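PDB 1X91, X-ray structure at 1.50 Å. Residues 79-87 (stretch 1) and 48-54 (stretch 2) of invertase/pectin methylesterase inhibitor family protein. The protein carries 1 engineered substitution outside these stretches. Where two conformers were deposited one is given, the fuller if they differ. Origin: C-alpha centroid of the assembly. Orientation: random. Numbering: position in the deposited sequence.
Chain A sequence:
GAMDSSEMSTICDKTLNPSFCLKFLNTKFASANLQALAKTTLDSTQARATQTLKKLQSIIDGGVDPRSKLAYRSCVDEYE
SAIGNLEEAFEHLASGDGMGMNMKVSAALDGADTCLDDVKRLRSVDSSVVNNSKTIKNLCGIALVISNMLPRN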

ATOM      1  N   TYR A  79      -5.946  -1.255  -8.693  1.00 12.02           N
ATOM      2  CA  TYR A  79      -6.115  -0.249  -7.678  1.00 12.64           C
ATOM      3  C   TYR A  79      -7.554  -0.124  -7.174  1.00 12.94           C
ATOM      4  O   TYR A  79      -7.756   0.150  -5.990  1.00 12.09           O
ATOM      5  CB  TYR A  79      -5.503   1.108  -8.081  1.00 12.56           C
ATOM      6  CG  TYR A  79      -4.013   1.133  -7.735  1.00 13.55           C
ATOM      7  CD1 TYR A  79      -3.042   1.055  -8.730  1.00 13.33           C
ATOM      8  CD2 TYR A  79      -3.580   0.990  -6.414  1.00 20.19           C
ATOM      9  CE1 TYR A  79      -1.687   1.023  -8.417  1.00 13.68           C
ATOM     10  CE2 TYR A  79      -2.222   0.929  -6.100  1.00 21.29           C
ATOM     11  CZ  TYR A  79      -1.283   0.979  -7.139  1.00 18.13           C
ATOM     12  OH  TYR A  79       0.074   0.926  -6.871  1.00 19.28           O
ATOM     13  N   GLU A  80      -8.540  -0.282  -8.067  1.00 12.59           N
ATOM     14  CA  GLU A  80      -9.922  -0.301  -7.630  1.00 14.14           C
ATOM     15  C   GLU A  80     -10.122  -1.456  -6.599  1.00 12.43           C
ATOM     16  O   GLU A  80     -10.711  -1.265  -5.554  1.00 14.87           O
ATOM     17  CB  GLU A  80     -10.887  -0.390  -8.799  1.00 14.87           C
ATOM     18  CG  GLU A  80     -10.883   0.873  -9.664  1.00 17.86           C
ATOM     19  CD  GLU A  80     -11.817   0.803 -10.842  1.00 25.28           C
ATOM     20  OE1 GLU A  80     -12.091  -0.316 -11.326  1.00 27.40           O
ATOM     21  OE2 GLU A  80     -12.218   1.896 -11.286  1.00 30.23           O
ATOM     22  N   SER A  81      -9.527  -2.594  -6.899  0.50 12.17           N
ATOM     23  CA  SER A  81      -9.613  -3.762  -6.028  0.50 11.90           C
ATOM     24  C   SER A  81      -8.809  -3.517  -4.768  0.50 12.23           C
ATOM     25  O   SER A  81      -9.252  -3.851  -3.666  0.50 11.51           O
ATOM     26  CB  SER A  81      -9.110  -5.007  -6.751  0.50 12.11           C
ATOM     27  OG  SER A  81     -10.059  -5.420  -7.728  0.50 14.89           O
ATOM     28  N   ALA A  82      -7.634  -2.931  -4.910  1.00 11.65           N
ATOM     29  CA  ALA A  82      -6.807  -2.697  -3.737  1.00 10.56           C
ATOM     30  C   ALA A  82      -7.482  -1.737  -2.771  1.00 11.42           C
ATOM     31  O   ALA A  82      -7.421  -1.916  -1.560  1.00 11.62           O
ATOM     32  CB  ALA A  82      -5.460  -2.173  -4.122  1.00 11.84           C
ATOM     33  N   ILE A  83      -8.117  -0.706  -3.310  1.00 11.93           N
ATOM     34  CA  ILE A  83      -8.840   0.246  -2.501  1.00 12.08           C
ATOM     35  C   ILE A  83      -9.949  -0.442  -1.724  1.00 11.83           C
ATOM     36  O   ILE A  83     -10.115  -0.159  -0.552  1.00 10.59           O
ATOM     37  CB  ILE A  83      -9.350   1.455  -3.391  1.00 13.08           C
ATOM     38  CG1 ILE A  83      -8.141   2.322  -3.708  1.00 14.25           C
ATOM     39  CG2 ILE A  83     -10.405   2.249  -2.697  1.00 15.77           C
ATOM     40  CD1 ILE A  83      -8.345   3.200  -4.909  1.00 16.04           C
ATOM     41  N   GLY A  84     -10.716  -1.326  -2.363  1.00 11.42           N
ATOM     42  CA  GLY A  84     -11.703  -2.116  -1.654  1.00 10.99           C
ATOM     43  C   GLY A  84     -11.125  -2.984  -0.573  1.00 12.37           C
ATOM     44  O   GLY A  84     -11.709  -3.112   0.499  1.00 12.04           O
ATOM     45  N   ASN A  85      -9.976  -3.587  -0.881  1.00 10.94           N
ATOM     46  CA  ASN A  85      -9.293  -4.436   0.095  1.00 11.18           C
ATOM     47  C   ASN A  85      -8.843  -3.623   1.268  1.00 11.04           C
ATOM     48  O   ASN A  85      -8.993  -4.089   2.409  1.00  9.90           O
ATOM     49  CB  ASN A  85      -8.136  -5.240  -0.517  1.00 12.06           C
ATOM     50  CG  ASN A  85      -8.652  -6.357  -1.413  1.00 15.66           C
ATOM     51  OD1 ASN A  85      -9.624  -7.001  -1.068  1.00 19.17           O
ATOM     52  ND2 ASN A  85      -8.001  -6.590  -2.537  1.00 19.52           N
ATOM     53  N   LEU A  86      -8.375  -2.398   1.053  1.00  9.91           N
ATOM     54  CA  LEU A  86      -7.952  -1.572   2.198  1.00  8.30           C
ATOM     55  C   LEU A  86      -9.131  -1.071   3.011  1.00 10.00           C
ATOM     56  O   LEU A  86      -9.044  -0.964   4.232  1.00 11.50           O
ATOM     57  CB  LEU A  86      -7.059  -0.411   1.746  1.00 10.01           C
ATOM     58  CG  LEU A  86      -5.730  -0.802   1.148  1.00  9.37           C
ATOM     59  CD1 LEU A  86      -5.147   0.408   0.361  1.00 10.99           C
ATOM     60  CD2 LEU A  86      -4.732  -1.223   2.207  1.00 11.86           C
ATOM     61  N   GLU A  87     -10.280  -0.869   2.372  1.00 10.10           N
ATOM     62  CA  GLU A  87     -11.526  -0.514   3.071  1.00 10.62           C
ATOM     63  C   GLU A  87     -11.888  -1.653   4.032  1.00  9.41           C
ATOM     64  O   GLU A  87     -12.242  -1.399   5.165  1.00 11.30           O
ATOM     65  CB  GLU A  87     -12.646  -0.207   2.108  1.00 12.56           C
ATOM     66  CG  GLU A  87     -12.357   1.100   1.358  1.00 17.96           C
ATOM     67  CD  GLU A  87     -13.373   1.478   0.282  1.00 25.15           C
ATOM     68  OE1 GLU A  87     -14.022   0.577  -0.274  1.00 28.26           O
ATOM     69  OE2 GLU A  87     -13.475   2.701  -0.032  1.00 30.17           O
TER
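Stretch 2 48-54: RATQTLK

Stretch 2 is a segment of α-helix that packs against the helix of stretch 1 in a nearly antiparallel sense: the N-to-C directions differ by 161° (signed crossing angle -161°), and the axes approach to 9.7 Å. Backbone phi/psi values stay near -60/-40 throughout, and i to i+4 hydrogen bonds such as Leu53 N to Ala49 O (2.9 Å) hold the helix. The register sets Leu53 beside Tyr79, CA to CA 6.2 Å, and Ala49 beside Ile83, CA to CA 6.5 Å. Residues one turn apart on each helix thus pair in reversed order.

Ala49 suits the center of the contact because its lone methyl, directed toward stretch 1, leaves room for larger neighbors. Ala49 CB lies 3.7 Å from Ile83 CG1, 4.2 Å from Leu86 CD1 and 4.3 Å from Tyr79 CD2.

Thr52 also points toward stretch 1. Its chi1 is m (-57°), which brings Thr52 OG1 back to its own helix, where it donates to Arg48 O at 2.7 Å. The hydrogen bond satisfies the hydroxyl, and the same rotamer leaves the methyl over the ring: Thr52 CG2 lies over one face of the Tyr79 ring, 3.9 Å from Tyr79 CE1, in a CH-pi contact 4.3 Å from the ring centroid. Tyr79, chi1 m and chi2 107°, offers that face while its OH is hydrogen-bonded elsewhere in the structure.

Leu53 leaves its helix sideways, and its t,p rotamer carries both methyls to stretch 1. Leu53 CD2 meets Ile83 CD1 at 3.9 Å, and both methyls lie near Glu80 CG, part of that residue's aliphatic stem, Leu53 CD1 at 4.0 Å. Ile83, in its m,t rotamer, extends Ile83 CD1 to within 4.1 Å of Thr50 CA. No hydrogen bond joins the stretches; the 350 Å² they bury rests on apolar packing, while Gln51 and Lys54 remain exposed and out of reach.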

ATOM      1  N   ARG A  48      -2.597   7.144  -0.612  1.00 13.07           N
ATOM      2  CA  ARG A  48      -1.731   6.895  -1.759  1.00 13.50           C
ATOM      3  C   ARG A  48      -2.414   6.127  -2.897  1.00 14.18           C
ATOM      4  O   ARG A  48      -2.236   6.443  -4.057  1.00 13.61           O
ATOM      5  CB  ARG A  48      -0.480   6.154  -1.337  1.00 14.43           C
ATOM      6  CG  ARG A  48       0.424   6.927  -0.498  1.00 20.24           C
ATOM      7  NE  ARG A  48       1.974   8.501  -1.223  1.00 36.15           N
ATOM      8  CZ  ARG A  48       1.951   9.160  -0.062  1.00 41.00           C
ATOM      9  N   ALA A  49      -3.232   5.145  -2.554  1.00 12.70           N
ATOM     10  CA  ALA A  49      -3.926   4.313  -3.525  1.00 12.53           C
ATOM     11  C   ALA A  49      -4.903   5.144  -4.285  1.00 13.15           C
ATOM     12  O   ALA A  49      -4.988   5.075  -5.526  1.00 14.95           O
ATOM     13  CB  ALA A  49      -4.633   3.165  -2.801  1.00 12.56           C
ATOM     14  N   THR A  50      -5.626   5.973  -3.558  0.50 12.84           N
ATOM     15  CA  THR A  50      -6.622   6.839  -4.149  0.50 14.12           C
ATOM     16  C   THR A  50      -5.969   7.876  -5.077  0.50 13.55           C
ATOM     17  O   THR A  50      -6.451   8.140  -6.180  0.50 15.52           O
ATOM     18  CB  THR A  50      -7.416   7.507  -3.028  0.50 14.78           C
ATOM     19  OG1 THR A  50      -8.116   6.484  -2.314  0.50 18.58           O
ATOM     20  CG2 THR A  50      -8.530   8.365  -3.598  0.50 16.37           C
ATOM     21  N   GLN A  51      -4.874   8.462  -4.641  1.00 14.27           N
ATOM     22  CA  GLN A  51      -4.142   9.416  -5.490  1.00 14.46           C
ATOM     23  C   GLN A  51      -3.670   8.721  -6.761  1.00 14.72           C
ATOM     24  O   GLN A  51      -3.666   9.326  -7.858  1.00 15.76           O
ATOM     25  CB  GLN A  51      -2.957   9.970  -4.732  1.00 14.55           C
ATOM     26  CG  GLN A  51      -3.309  10.875  -3.533  1.00 18.23           C
ATOM     27  CD  GLN A  51      -2.235  10.890  -2.439  1.00 19.70           C
ATOM     28  OE1 GLN A  51      -1.102  10.462  -2.656  1.00 23.42           O
ATOM     29  NE2 GLN A  51      -2.583  11.427  -1.273  1.00 21.07           N
ATOM     30  N   THR A  52      -3.219   7.482  -6.644  1.00 15.37           N
ATOM     31  CA  THR A  52      -2.643   6.754  -7.773  1.00 14.44           C
ATOM     32  C   THR A  52      -3.700   6.401  -8.775  1.00 14.67           C
ATOM     33  O   THR A  52      -3.455   6.493 -10.001  1.00 14.92           O
ATOM     34  CB  THR A  52      -1.900   5.476  -7.297  1.00 14.98           C
ATOM     35  OG1 THR A  52      -0.895   5.866  -6.356  1.00 14.75           O
ATOM     36  CG2 THR A  52      -1.133   4.862  -8.456  1.00 16.57           C
ATOM     37  N   LEU A  53      -4.868   5.962  -8.306  1.00 14.55           N
ATOM     38  CA  LEU A  53      -6.006   5.754  -9.216  1.00 15.50           C
ATOM     39  C   LEU A  53      -6.305   7.030 -10.046  1.00 16.24           C
ATOM     40  O   LEU A  53      -6.453   6.946 -11.275  1.00 16.48           O
ATOM     41  CB  LEU A  53      -7.246   5.271  -8.435  1.00 17.03           C
ATOM     42  CG  LEU A  53      -8.471   4.915  -9.262  1.00 19.35           C
ATOM     43  CD1 LEU A  53      -8.187   3.793 -10.268  1.00 20.47           C
ATOM     44  CD2 LEU A  53      -9.603   4.480  -8.341  1.00 23.61           C
ATOM     45  N   LYS A  54      -6.326   8.177  -9.395  1.00 16.68           N
ATOM     46  CA  LYS A  54      -6.537   9.439 -10.082  1.00 18.25           C
ATOM     47  C   LYS A  54      -5.461   9.765 -11.096  1.00 18.47           C
ATOM     48  O   LYS A  54      -5.779  10.188 -12.211  1.00 19.08           O
ATOM     49  CB  LYS A  54      -6.716  10.554  -9.072  1.00 19.22           C
ATOM     50  CG  LYS A  54      -8.085  10.460  -8.431  1.00 21.19           C
ATOM     51  NZ  LYS A  54     -12.048  10.068  -8.523  1.00 40.94           N
TER